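Local atomic coordinates of putative Nitroreductase (PDB entry 3EO7), a protein that binds flavin mononucleotide and probably acts as an FMN-dependent oxidoreductase of the nitroreductase type. Residues Y82-R87 with T94-A99; A99-G104 with H332-T337; E328-K333 with L467-I472. All blocks are in the same frame, centred on the assembly; numbering follows the deposited sequence.

Interactions 1 and 2 run in series along the chain, share Ala99 and both touch FMN, whereas interaction 3 lies behind the site and carries no polar bond between its segments. Interaction 1 is a partly buried hairpin held by backbone hydrogen bonds, with side chains such as Arg87 reaching its exposed end. Interaction 2 is buried and charged: arginines of 332-337 meet a carbonyl of 99-104 and the flavin phosphate. Interaction 3 is largely buried aliphatic packing of two helices, the first of which, 325-333, leads directly into the arginines of interaction 2. Thr85 of interaction 1 hydrogen-bonds Arg335, and Ile472 of interaction 3 packs against Arg334.

Interaction 1: residues Y82-R87 with T94-A99; sequences YGLTAR and TVYLRA. With FMN (flavin mononucleotide), chain B.
The Tyr82 ring carries Arg98 CD over one face, a CH-pi contact 4.2 Å from the centroid and offset toward the rim, while Tyr82 CE2 meets the edge of the Arg98 guanidinium, 3.4 Å from NH1. Ring and guanidinium planes stand 60° apart, so the pair crosses obliquely and does not stack. Arg98, extended from CG to NE, runs alongside Leu84, whose CD2 touches Arg98 CG at 3.7 Å; the other branch, CD1, leans on Tyr96 CB. At the exposed end, the Arg87 chain bends at chi3 and lies beside Tyr96, its guanidinium 25° from the ring plane; Tyr96 OH sits at the guanidinium edge, 3.1 Å from NH1, but the angle is too poor for a hydrogen bond. On the other sheet face Ala86 CB meets Leu97 CB at 4.0 Å. The backbone ladder is antiparallel with a classic beta bulge: Thr85 and Ala86 both face Leu97, whose O accepts a 2.8 Å bond from Thr85 N and a weak one from Ala86 N. Leu97 N returns a bond to Ala86 O, and Ala99 N reaches Gly83 O at 2.8 Å, nearly along the C=O axis. Two polar ends are held from outside: Arg98 NH2 by Pro39 O, and Thr85 OG1 by Arg335 NH1. The two-stranded hairpin 84-90/93-98 comes after helix 66-82; Tyr82, just before it, bonds strand 109-115 through its OH and Ala109 O, and Leu97 lies beside the flavin phosphate.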
loop_
_atom_site.group_PDB
_atom_site.type_symbol
_atom_site.label_atom_id
_atom_site.label_comp_id
_atom_site.label_asym_id
_atom_site.label_seq_id
_atom_site.Cartn_x
_atom_site.Cartn_y
_atom_site.Cartn_z
ATOM N N TYR A 82 -4.374 -11.286 0.025
ATOM C CA TYR A 82 -4.116 -11.264 -1.422
ATOM C C TYR A 82 -4.835 -12.353 -2.191
ATOM O O TYR A 82 -4.454 -12.693 -3.315
ATOM C CB TYR A 82 -2.611 -11.345 -1.637
ATOM C CG TYR A 82 -2.052 -10.729 -2.895
ATOM C CD1 TYR A 82 -2.491 -9.476 -3.335
ATOM C CD2 TYR A 82 -1.079 -11.376 -3.638
ATOM C CE1 TYR A 82 -1.952 -8.875 -4.485
ATOM C CE2 TYR A 82 -0.542 -10.794 -4.774
ATOM C CZ TYR A 82 -0.987 -9.531 -5.204
ATOM O OH TYR A 82 -0.443 -8.942 -6.340
ATOM N N GLY A 83 -5.932 -12.834 -1.623
ATOM C CA GLY A 83 -6.697 -13.878 -2.254
ATOM C C GLY A 83 -7.524 -13.333 -3.391
ATOM O O GLY A 83 -7.769 -12.118 -3.472
ATOM N N LEU A 84 -7.972 -14.241 -4.250
ATOM C CA LEU A 84 -8.900 -13.878 -5.338
ATOM C C LEU A 84 -10.304 -13.686 -4.781
ATOM O O LEU A 84 -10.794 -14.574 -4.100
ATOM C CB LEU A 84 -8.868 -14.942 -6.412
ATOM C CG LEU A 84 -7.540 -15.232 -7.061
ATOM C CD1 LEU A 84 -7.818 -16.205 -8.260
ATOM C CD2 LEU A 84 -6.778 -13.941 -7.473
ATOM N N THR A 85 -10.932 -12.523 -5.019
ATOM C CA THR A 85 -12.272 -12.262 -4.467
ATOM C C THR A 85 -13.361 -11.950 -5.504
ATOM O O THR A 85 -14.534 -11.814 -5.139
ATOM C CB THR A 85 -12.203 -11.176 -3.380
ATOM O OG1 THR A 85 -11.908 -9.914 -3.976
ATOM C CG2 THR A 85 -11.186 -11.543 -2.334
ATOM N N ALA A 86 -12.985 -11.854 -6.782
ATOM C CA ALA A 86 -13.970 -11.645 -7.861
ATOM C C ALA A 86 -13.376 -12.004 -9.196
ATOM O O ALA A 86 -12.169 -12.184 -9.345
ATOM C CB ALA A 86 -14.472 -10.189 -7.899
ATOM N N ARG A 87 -14.242 -12.079 -10.194
ATOM C CA ARG A 87 -13.749 -12.304 -11.524
ATOM C C ARG A 87 -14.488 -11.382 -12.483
ATOM O O ARG A 87 -15.632 -10.988 -12.210
ATOM C CB ARG A 87 -13.801 -13.777 -11.866
ATOM C CG ARG A 87 -15.137 -14.423 -11.993
ATOM C CD ARG A 87 -14.969 -15.901 -11.680
ATOM N NE ARG A 87 -15.645 -16.786 -12.623
ATOM C CZ ARG A 87 -15.033 -17.531 -13.557
ATOM N NH1 ARG A 87 -13.703 -17.545 -13.686
ATOM N NH2 ARG A 87 -15.760 -18.295 -14.367
ATOM N N THR A 94 -10.610 -14.213 -18.492
ATOM C CA THR A 94 -11.045 -13.736 -17.174
ATOM C C THR A 94 -9.899 -13.115 -16.385
ATOM O O THR A 94 -8.781 -13.631 -16.369
ATOM C CB THR A 94 -11.656 -14.874 -16.355
ATOM O OG1 THR A 94 -10.665 -15.878 -16.149
ATOM C CG2 THR A 94 -12.818 -15.493 -17.087
ATOM N N VAL A 95 -10.168 -11.961 -15.792
ATOM C CA VAL A 95 -9.240 -11.299 -14.918
ATOM C C VAL A 95 -9.780 -11.654 -13.533
ATOM O O VAL A 95 -10.991 -11.676 -13.313
ATOM C CB VAL A 95 -9.245 -9.765 -15.110
ATOM C CG1 VAL A 95 -8.400 -9.024 -13.979
ATOM C CG2 VAL A 95 -8.742 -9.431 -16.498
ATOM N N TYR A 96 -8.893 -12.002 -12.628
ATOM C CA TYR A 96 -9.318 -12.299 -11.275
ATOM C C TYR A 96 -8.927 -11.123 -10.420
ATOM O O TYR A 96 -7.740 -10.792 -10.328
ATOM C CB TYR A 96 -8.633 -13.533 -10.767
ATOM C CG TYR A 96 -9.114 -14.722 -11.501
ATOM C CD1 TYR A 96 -10.330 -15.291 -11.169
ATOM C CD2 TYR A 96 -8.398 -15.241 -12.571
ATOM C CE1 TYR A 96 -10.818 -16.380 -11.860
ATOM C CE2 TYR A 96 -8.887 -16.345 -13.283
ATOM C CZ TYR A 96 -10.087 -16.901 -12.904
ATOM O OH TYR A 96 -10.609 -17.981 -13.572
ATOM N N LEU A 97 -9.927 -10.520 -9.780
ATOM C CA LEU A 97 -9.712 -9.436 -8.869
ATOM C C LEU A 97 -9.405 -10.012 -7.497
ATOM O O LEU A 97 -9.781 -11.146 -7.166
ATOM C CB LEU A 97 -10.935 -8.524 -8.810
ATOM C CG LEU A 97 -11.461 -8.005 -10.153
ATOM C CD1 LEU A 97 -12.639 -7.067 -9.877
ATOM C CD2 LEU A 97 -10.406 -7.297 -10.992
ATOM N N ARG A 98 -8.702 -9.213 -6.722
ATOM C CA ARG A 98 -8.145 -9.667 -5.464
ATOM C C ARG A 98 -8.500 -8.820 -4.272
ATOM O O ARG A 98 -9.097 -7.742 -4.376
ATOM C CB ARG A 98 -6.603 -9.725 -5.596
ATOM C CG ARG A 98 -6.102 -10.389 -6.880
ATOM C CD ARG A 98 -4.612 -10.709 -6.865
ATOM N NE ARG A 98 -4.231 -11.158 -8.209
ATOM C CZ ARG A 98 -3.031 -11.567 -8.567
ATOM N NH1 ARG A 98 -2.065 -11.676 -7.686
ATOM N NH2 ARG A 98 -2.815 -11.900 -9.835
ATOM N N ALA A 99 -8.094 -9.323 -3.108
ATOM C CA ALA A 99 -8.317 -8.633 -1.840
ATOM C C ALA A 99 -7.672 -7.248 -1.847
ATOM O O ALA A 99 -8.144 -6.329 -1.174
ATOM C CB ALA A 99 -7.771 -9.473 -0.656
HETATM N N1 FMN B . -9.446 2.929 -10.788
HETATM C C2 FMN B . -9.857 3.894 -11.693
HETATM O O2 FMN B . -10.968 3.841 -12.209
HETATM N N3 FMN B . -9.061 4.933 -12.092
HETATM C C4 FMN B . -7.778 5.070 -11.651
HETATM O O4 FMN B . -7.173 6.129 -11.901
HETATM C C4A FMN B . -7.323 4.125 -10.734
HETATM N N5 FMN B . -6.016 4.176 -10.288
HETATM C C5A FMN B . -5.586 3.274 -9.293
HETATM C C6 FMN B . -4.317 3.364 -8.731
HETATM C C7 FMN B . -3.881 2.459 -7.765
HETATM C C7M FMN B . -2.522 2.658 -7.078
HETATM C C8 FMN B . -4.726 1.441 -7.339
HETATM C C8M FMN B . -4.387 0.552 -6.161
HETATM C C9 FMN B . -6.018 1.331 -7.885
HETATM C C9A FMN B . -6.446 2.249 -8.860
HETATM N N10 FMN B . -7.717 2.140 -9.411
HETATM C C10 FMN B . -8.157 3.067 -10.318
HETATM C "C1'" FMN B . -8.585 0.922 -9.169
HETATM C "C2'" FMN B . -8.147 -0.296 -9.957
HETATM O "O2'" FMN B . -8.615 -0.186 -11.319
HETATM C "C3'" FMN B . -8.687 -1.552 -9.277
HETATM O "O3'" FMN B . -8.053 -1.731 -8.006
HETATM C "C4'" FMN B . -8.570 -2.827 -10.134
HETATM O "O4'" FMN B . -9.349 -2.702 -11.357
HETATM C "C5'" FMN B . -9.030 -4.035 -9.340
HETATM O "O5'" FMN B . -10.356 -3.906 -8.901
HETATM P P FMN B . -10.746 -3.965 -7.370
HETATM O O1P FMN B . -10.089 -2.777 -6.676
HETATM O O2P FMN B . -12.267 -3.868 -7.358
HETATM O O3P FMN B . -10.281 -5.262 -6.775
#

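Interaction 2: residues A99-G104 with H332-T337; sequences AAPSAG and HKRRST. With FMN (flavin mononucleotide), chain B.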
loop_
_atom_site.group_PDB
_atom_site.type_symbol
_atom_site.label_atom_id
_atom_site.label_comp_id
_atom_site.label_asym_id
_atom_site.label_seq_id
_atom_site.Cartn_x
_atom_site.Cartn_y
_atom_site.Cartn_z
ATOM N N ALA A 99 -8.094 -9.323 -3.108
ATOM C CA ALA A 99 -8.317 -8.633 -1.840
ATOM C C ALA A 99 -7.672 -7.248 -1.847
ATOM O O ALA A 99 -8.144 -6.329 -1.174
ATOM C CB ALA A 99 -7.771 -9.473 -0.656
ATOM N N ALA A 100 -6.533 -7.118 -2.525
ATOM C CA ALA A 100 -5.859 -5.842 -2.670
ATOM C C ALA A 100 -6.168 -5.269 -4.074
ATOM O O ALA A 100 -6.122 -6.013 -5.053
ATOM C CB ALA A 100 -4.344 -6.000 -2.544
ATOM N N PRO A 101 -6.478 -3.952 -4.146
ATOM C CA PRO A 101 -6.669 -3.271 -5.433
ATOM C C PRO A 101 -5.306 -3.143 -6.108
ATOM O O PRO A 101 -4.277 -3.348 -5.473
ATOM C CB PRO A 101 -7.222 -1.901 -5.045
ATOM C CG PRO A 101 -6.635 -1.664 -3.654
ATOM C CD PRO A 101 -6.644 -3.022 -3.002
ATOM N N SER A 102 -5.302 -2.841 -7.395
ATOM C CA SER A 102 -4.049 -2.666 -8.140
ATOM C C SER A 102 -4.309 -1.787 -9.341
ATOM O O SER A 102 -5.309 -2.000 -10.060
ATOM C CB SER A 102 -3.509 -4.010 -8.646
ATOM O OG SER A 102 -2.491 -3.863 -9.633
ATOM N N ALA A 103 -3.436 -0.803 -9.536
ATOM C CA ALA A 103 -3.539 0.102 -10.708
ATOM C C ALA A 103 -3.579 -0.754 -11.965
ATOM O O ALA A 103 -2.717 -1.610 -12.209
ATOM C CB ALA A 103 -2.355 1.056 -10.733
ATOM N N GLY A 104 -4.618 -0.539 -12.775
ATOM C CA GLY A 104 -4.808 -1.282 -14.004
ATOM C C GLY A 104 -5.197 -2.737 -13.854
ATOM O O GLY A 104 -5.279 -3.468 -14.880
ATOM N N HIS A 332 -13.503 -9.085 2.126
ATOM C CA HIS A 332 -13.826 -10.011 1.062
ATOM C C HIS A 332 -14.607 -9.368 -0.092
ATOM O O HIS A 332 -14.347 -9.682 -1.251
ATOM C CB HIS A 332 -14.577 -11.237 1.613
ATOM C CG HIS A 332 -14.884 -12.254 0.561
ATOM N ND1 HIS A 332 -13.916 -13.076 0.019
ATOM C CD2 HIS A 332 -16.044 -12.575 -0.058
ATOM C CE1 HIS A 332 -14.469 -13.853 -0.897
ATOM N NE2 HIS A 332 -15.756 -13.564 -0.967
ATOM N N LYS A 333 -15.536 -8.463 0.216
ATOM C CA LYS A 333 -16.425 -7.870 -0.803
ATOM C C LYS A 333 -15.905 -6.591 -1.448
ATOM O O LYS A 333 -16.456 -6.125 -2.449
ATOM C CB LYS A 333 -17.812 -7.608 -0.216
ATOM C CG LYS A 333 -17.919 -6.441 0.706
ATOM C CD LYS A 333 -19.356 -6.328 1.250
ATOM C CE LYS A 333 -19.510 -5.143 2.207
ATOM N NZ LYS A 333 -20.901 -5.070 2.776
ATOM N N ARG A 334 -14.839 -6.036 -0.872
ATOM C CA ARG A 334 -14.308 -4.740 -1.277
ATOM C C ARG A 334 -13.995 -4.701 -2.754
ATOM O O ARG A 334 -13.262 -5.550 -3.259
ATOM C CB ARG A 334 -13.022 -4.447 -0.510
ATOM C CG ARG A 334 -12.374 -3.098 -0.916
ATOM C CD ARG A 334 -10.859 -3.142 -0.929
ATOM N NE ARG A 334 -10.333 -4.152 -1.866
ATOM C CZ ARG A 334 -10.282 -4.032 -3.179
ATOM N NH1 ARG A 334 -10.680 -2.926 -3.778
ATOM N NH2 ARG A 334 -9.777 -5.027 -3.885
ATOM N N ARG A 335 -14.548 -3.708 -3.439
ATOM C CA ARG A 335 -14.240 -3.430 -4.842
ATOM C C ARG A 335 -14.019 -1.927 -4.990
ATOM O O ARG A 335 -14.584 -1.134 -4.222
ATOM C CB ARG A 335 -15.423 -3.808 -5.727
ATOM C CG ARG A 335 -15.802 -5.286 -5.728
ATOM C CD ARG A 335 -15.057 -6.094 -6.767
ATOM N NE ARG A 335 -13.618 -6.233 -6.522
ATOM C CZ ARG A 335 -13.074 -7.212 -5.808
ATOM N NH1 ARG A 335 -13.821 -8.153 -5.256
ATOM N NH2 ARG A 335 -11.752 -7.291 -5.689
ATOM N N SER A 336 -13.232 -1.541 -5.998
ATOM C CA SER A 336 -13.055 -0.147 -6.361
ATOM C C SER A 336 -14.320 0.243 -7.136
ATOM O O SER A 336 -14.663 -0.376 -8.144
ATOM C CB SER A 336 -11.826 0.036 -7.232
ATOM O OG SER A 336 -10.655 -0.209 -6.478
ATOM N N THR A 337 -14.991 1.288 -6.686
ATOM C CA THR A 337 -16.221 1.753 -7.317
ATOM C C THR A 337 -15.982 2.341 -8.715
ATOM O O THR A 337 -15.112 3.168 -8.921
ATOM C CB THR A 337 -16.873 2.787 -6.414
ATOM O OG1 THR A 337 -16.923 2.253 -5.084
ATOM C CG2 THR A 337 -18.279 3.168 -6.908
HETATM N N1 FMN B . -9.446 2.929 -10.788
HETATM C C2 FMN B . -9.857 3.894 -11.693
HETATM O O2 FMN B . -10.968 3.841 -12.209
HETATM N N3 FMN B . -9.061 4.933 -12.092
HETATM C C4 FMN B . -7.778 5.070 -11.651
HETATM O O4 FMN B . -7.173 6.129 -11.901
HETATM C C4A FMN B . -7.323 4.125 -10.734
HETATM N N5 FMN B . -6.016 4.176 -10.288
HETATM C C5A FMN B . -5.586 3.274 -9.293
HETATM C C6 FMN B . -4.317 3.364 -8.731
HETATM C C7 FMN B . -3.881 2.459 -7.765
HETATM C C7M FMN B . -2.522 2.658 -7.078
HETATM C C8 FMN B . -4.726 1.441 -7.339
HETATM C C8M FMN B . -4.387 0.552 -6.161
HETATM C C9 FMN B . -6.018 1.331 -7.885
HETATM C C9A FMN B . -6.446 2.249 -8.860
HETATM N N10 FMN B . -7.717 2.140 -9.411
HETATM C C10 FMN B . -8.157 3.067 -10.318
HETATM C "C1'" FMN B . -8.585 0.922 -9.169
HETATM C "C2'" FMN B . -8.147 -0.296 -9.957
HETATM O "O2'" FMN B . -8.615 -0.186 -11.319
HETATM C "C3'" FMN B . -8.687 -1.552 -9.277
HETATM O "O3'" FMN B . -8.053 -1.731 -8.006
HETATM C "C4'" FMN B . -8.570 -2.827 -10.134
HETATM O "O4'" FMN B . -9.349 -2.702 -11.357
HETATM C "C5'" FMN B . -9.030 -4.035 -9.340
HETATM O "O5'" FMN B . -10.356 -3.906 -8.901
HETATM P P FMN B . -10.746 -3.965 -7.370
HETATM O O1P FMN B . -10.089 -2.777 -6.676
HETATM O O2P FMN B . -12.267 -3.868 -7.358
HETATM O O3P FMN B . -10.281 -5.262 -6.775
HETATM O O HOH W 1 -10.151 -6.054 0.586
#
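The loop 99-104 runs past the end of helix 325-333, which leaves helical geometry at Arg334; the nearest CA atoms, those of Ala99 and His332, are 6.4 Å apart. Arg334 spans the gap. With CG anti to the backbone N (chi1 178°) and bends at chi2 and chi3, it brings its guanidinium to Pro101, whose CD sits over the centre of one face of that group, the two side chains crossing at about a right angle. NE donates to Ala99 O at 3.2 Å from above the carbonyl plane, and NH2 adds a weak second bond; a water also joins Ala99 O to NE. The NH1 and NH2 ends also reach the flavin phosphate, where NH1 holds O1P nearly straight (3.0 Å, 166°) and NH2 holds O3P. Arg335, also bent at chi2 and chi3, brings its guanidinium edge to the same phosphate, NE bonding O2P, and NH2 bonding O3P at 2.7 Å and nearly straight. Ser336 completes the grip with both backbone and side chain: N bonds O2P, and OG donates to O1P at 2.6 Å. Each phosphate oxygen O1P, O2P and O3P therefore receives two hydrogen bonds from this segment, and the two arginines would help to balance the negative charge of the phosphate. Farther along the cofactor, Ser102 N donates to the ribityl O3' at 3.0 Å, and Ala103 CB touches the dimethylbenzene end of the flavin at C7, 3.6 Å away. Ser102 OG is itself bonded by Asp188 and Tyr107 N, which probably helps hold this loop. An Arg-Arg-Ser run just after a helix, clasping the FMN phosphate, is consistent with the cofactor site of nitroreductase-family flavoproteins.

Interaction 3: residues E328-K333 with L467-I472; sequences EITMHK and LNLAAI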
loop_
_atom_site.group_PDB
_atom_site.type_symbol
_atom_site.label_atom_id
_atom_site.label_comp_id
_atom_site.label_asym_id
_atom_site.label_seq_id
_atom_site.Cartn_x
_atom_site.Cartn_y
_atom_site.Cartn_z
ATOM N N GLU A 328 -13.912 -8.713 8.196
ATOM C CA GLU A 328 -13.719 -9.845 7.271
ATOM C C GLU A 328 -14.612 -9.789 6.045
ATOM O O GLU A 328 -14.143 -9.942 4.911
ATOM C CB GLU A 328 -13.933 -11.176 7.973
ATOM C CG GLU A 328 -12.908 -11.439 9.014
ATOM C CD GLU A 328 -12.670 -12.932 9.252
ATOM O OE1 GLU A 328 -12.239 -13.694 8.318
ATOM O OE2 GLU A 328 -12.885 -13.324 10.412
ATOM N N ILE A 329 -15.889 -9.544 6.268
ATOM C CA ILE A 329 -16.848 -9.477 5.177
ATOM C C ILE A 329 -16.489 -8.325 4.220
ATOM O O ILE A 329 -16.482 -8.493 2.995
ATOM C CB ILE A 329 -18.275 -9.287 5.713
ATOM C CG1 ILE A 329 -18.735 -10.557 6.453
ATOM C CG2 ILE A 329 -19.231 -8.951 4.575
ATOM C CD1 ILE A 329 -20.045 -10.356 7.250
ATOM N N THR A 330 -16.160 -7.179 4.793
ATOM C CA THR A 330 -15.770 -6.014 4.024
ATOM C C THR A 330 -14.497 -6.266 3.194
ATOM O O THR A 330 -14.464 -5.934 2.007
ATOM C CB THR A 330 -15.648 -4.781 4.934
ATOM O OG1 THR A 330 -16.977 -4.374 5.336
ATOM C CG2 THR A 330 -14.945 -3.663 4.221
HETATM N N MSE A 331 -13.502 -6.914 3.789
HETATM C CA MSE A 331 -12.281 -7.224 3.072
HETATM C C MSE A 331 -12.582 -8.153 1.915
HETATM O O MSE A 331 -12.033 -8.010 0.824
HETATM C CB MSE A 331 -11.243 -7.832 3.999
HETATM C CG MSE A 331 -10.714 -6.820 4.992
HETATM SE SE MSE A 331 -9.334 -7.540 6.146
HETATM C CE MSE A 331 -7.793 -7.371 4.932
ATOM N N HIS A 332 -13.503 -9.085 2.126
ATOM C CA HIS A 332 -13.826 -10.011 1.062
ATOM C C HIS A 332 -14.607 -9.368 -0.092
ATOM O O HIS A 332 -14.347 -9.682 -1.251
ATOM C CB HIS A 332 -14.577 -11.237 1.613
ATOM C CG HIS A 332 -14.884 -12.254 0.561
ATOM N ND1 HIS A 332 -13.916 -13.076 0.019
ATOM C CD2 HIS A 332 -16.044 -12.575 -0.058
ATOM C CE1 HIS A 332 -14.469 -13.853 -0.897
ATOM N NE2 HIS A 332 -15.756 -13.564 -0.967
ATOM N N LYS A 333 -15.536 -8.463 0.216
ATOM C CA LYS A 333 -16.425 -7.870 -0.803
ATOM C C LYS A 333 -15.905 -6.591 -1.448
ATOM O O LYS A 333 -16.456 -6.125 -2.449
ATOM C CB LYS A 333 -17.812 -7.608 -0.216
ATOM C CG LYS A 333 -17.919 -6.441 0.706
ATOM C CD LYS A 333 -19.356 -6.328 1.250
ATOM C CE LYS A 333 -19.510 -5.143 2.207
ATOM N NZ LYS A 333 -20.901 -5.070 2.776
ATOM N N LEU A 467 -8.645 3.473 4.085
ATOM C CA LEU A 467 -9.736 4.329 3.615
ATOM C C LEU A 467 -10.722 3.541 2.745
ATOM O O LEU A 467 -11.927 3.724 2.864
ATOM C CB LEU A 467 -9.194 5.535 2.783
ATOM C CG LEU A 467 -8.506 6.692 3.487
ATOM C CD1 LEU A 467 -7.719 7.579 2.496
ATOM C CD2 LEU A 467 -9.590 7.522 4.233
ATOM N N ASN A 468 -10.214 2.701 1.837
ATOM C CA ASN A 468 -11.055 1.893 0.968
ATOM C C ASN A 468 -11.958 0.940 1.791
ATOM O O ASN A 468 -13.150 0.854 1.557
ATOM C CB ASN A 468 -10.244 1.076 -0.065
ATOM C CG ASN A 468 -9.872 1.881 -1.313
ATOM O OD1 ASN A 468 -10.349 1.570 -2.412
ATOM N ND2 ASN A 468 -9.033 2.903 -1.157
ATOM N N LEU A 469 -11.361 0.248 2.752
ATOM C CA LEU A 469 -12.092 -0.703 3.599
ATOM C C LEU A 469 -13.134 0.026 4.442
ATOM O O LEU A 469 -14.305 -0.404 4.507
ATOM C CB LEU A 469 -11.115 -1.509 4.444
ATOM C CG LEU A 469 -10.267 -2.536 3.669
ATOM C CD1 LEU A 469 -9.168 -3.145 4.581
ATOM C CD2 LEU A 469 -11.154 -3.613 3.022
ATOM N N ALA A 470 -12.752 1.142 5.036
ATOM C CA ALA A 470 -13.713 1.932 5.810
ATOM C C ALA A 470 -14.897 2.390 4.949
ATOM O O ALA A 470 -16.049 2.332 5.396
ATOM C CB ALA A 470 -13.040 3.120 6.517
ATOM N N ALA A 471 -14.619 2.841 3.735
ATOM C CA ALA A 471 -15.660 3.318 2.830
ATOM C C ALA A 471 -16.633 2.197 2.556
ATOM O O ALA A 471 -17.834 2.373 2.676
ATOM C CB ALA A 471 -15.045 3.847 1.489
ATOM N N ILE A 472 -16.119 1.034 2.166
ATOM C CA ILE A 472 -16.968 -0.115 1.865
ATOM C C ILE A 472 -17.779 -0.558 3.081
ATOM O O ILE A 472 -18.967 -0.842 2.948
ATOM C CB ILE A 472 -16.144 -1.291 1.292
ATOM C CG1 ILE A 472 -15.491 -0.891 -0.048
ATOM C CG2 ILE A 472 -17.026 -2.586 1.216
ATOM C CD1 ILE A 472 -16.457 -0.387 -1.138
#
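Thr330 CG2 presses into the side of the second helix, 3.3 Å from Leu469 O and 3.8 Å from Ile472 CG2. Since CG2 is anti to the backbone N, the methyl reaches across while OG1 lies beside the backbone N, where it is hydrogen-bonded to Asp326 O, one turn back in its own helix, and to Gln473 just beyond the second segment. Next to it, Leu469 CD2 reaches the first helix and meets Met331, present as selenomethionine, at both CA and CG, each 3.8 Å away; the two side chains cross obliquely. On the other flank, Lys333 starts from the crowded chi1 position (75°) and then runs extended, so that its CE slides past Ile472 CG2 at 3.7 Å in the opposite direction. The side-chain contacts are between aliphatic carbons, apart from the Thr330 methyl resting on the Leu469 carbonyl oxygen, and the charged end of Lys333 takes no part. Farther out, helix 181-202 covers the same patch, with Asn195 and Ile202 on Met331 and Leu198 on Leu469, while Val478 of strand 477-481 backs Ile472. Leu469 and Ile472 also touch Arg334, setting the packing directly behind an FMN-binding residue. The segment axes pass 9.3 Å apart at 107°, steeply crossed rather than aligned. This is plain helix-helix packing within the second nitroreductase-family region, joining the short helix 325-333, which leads into the phosphate-binding residues, to the long helix 452-473.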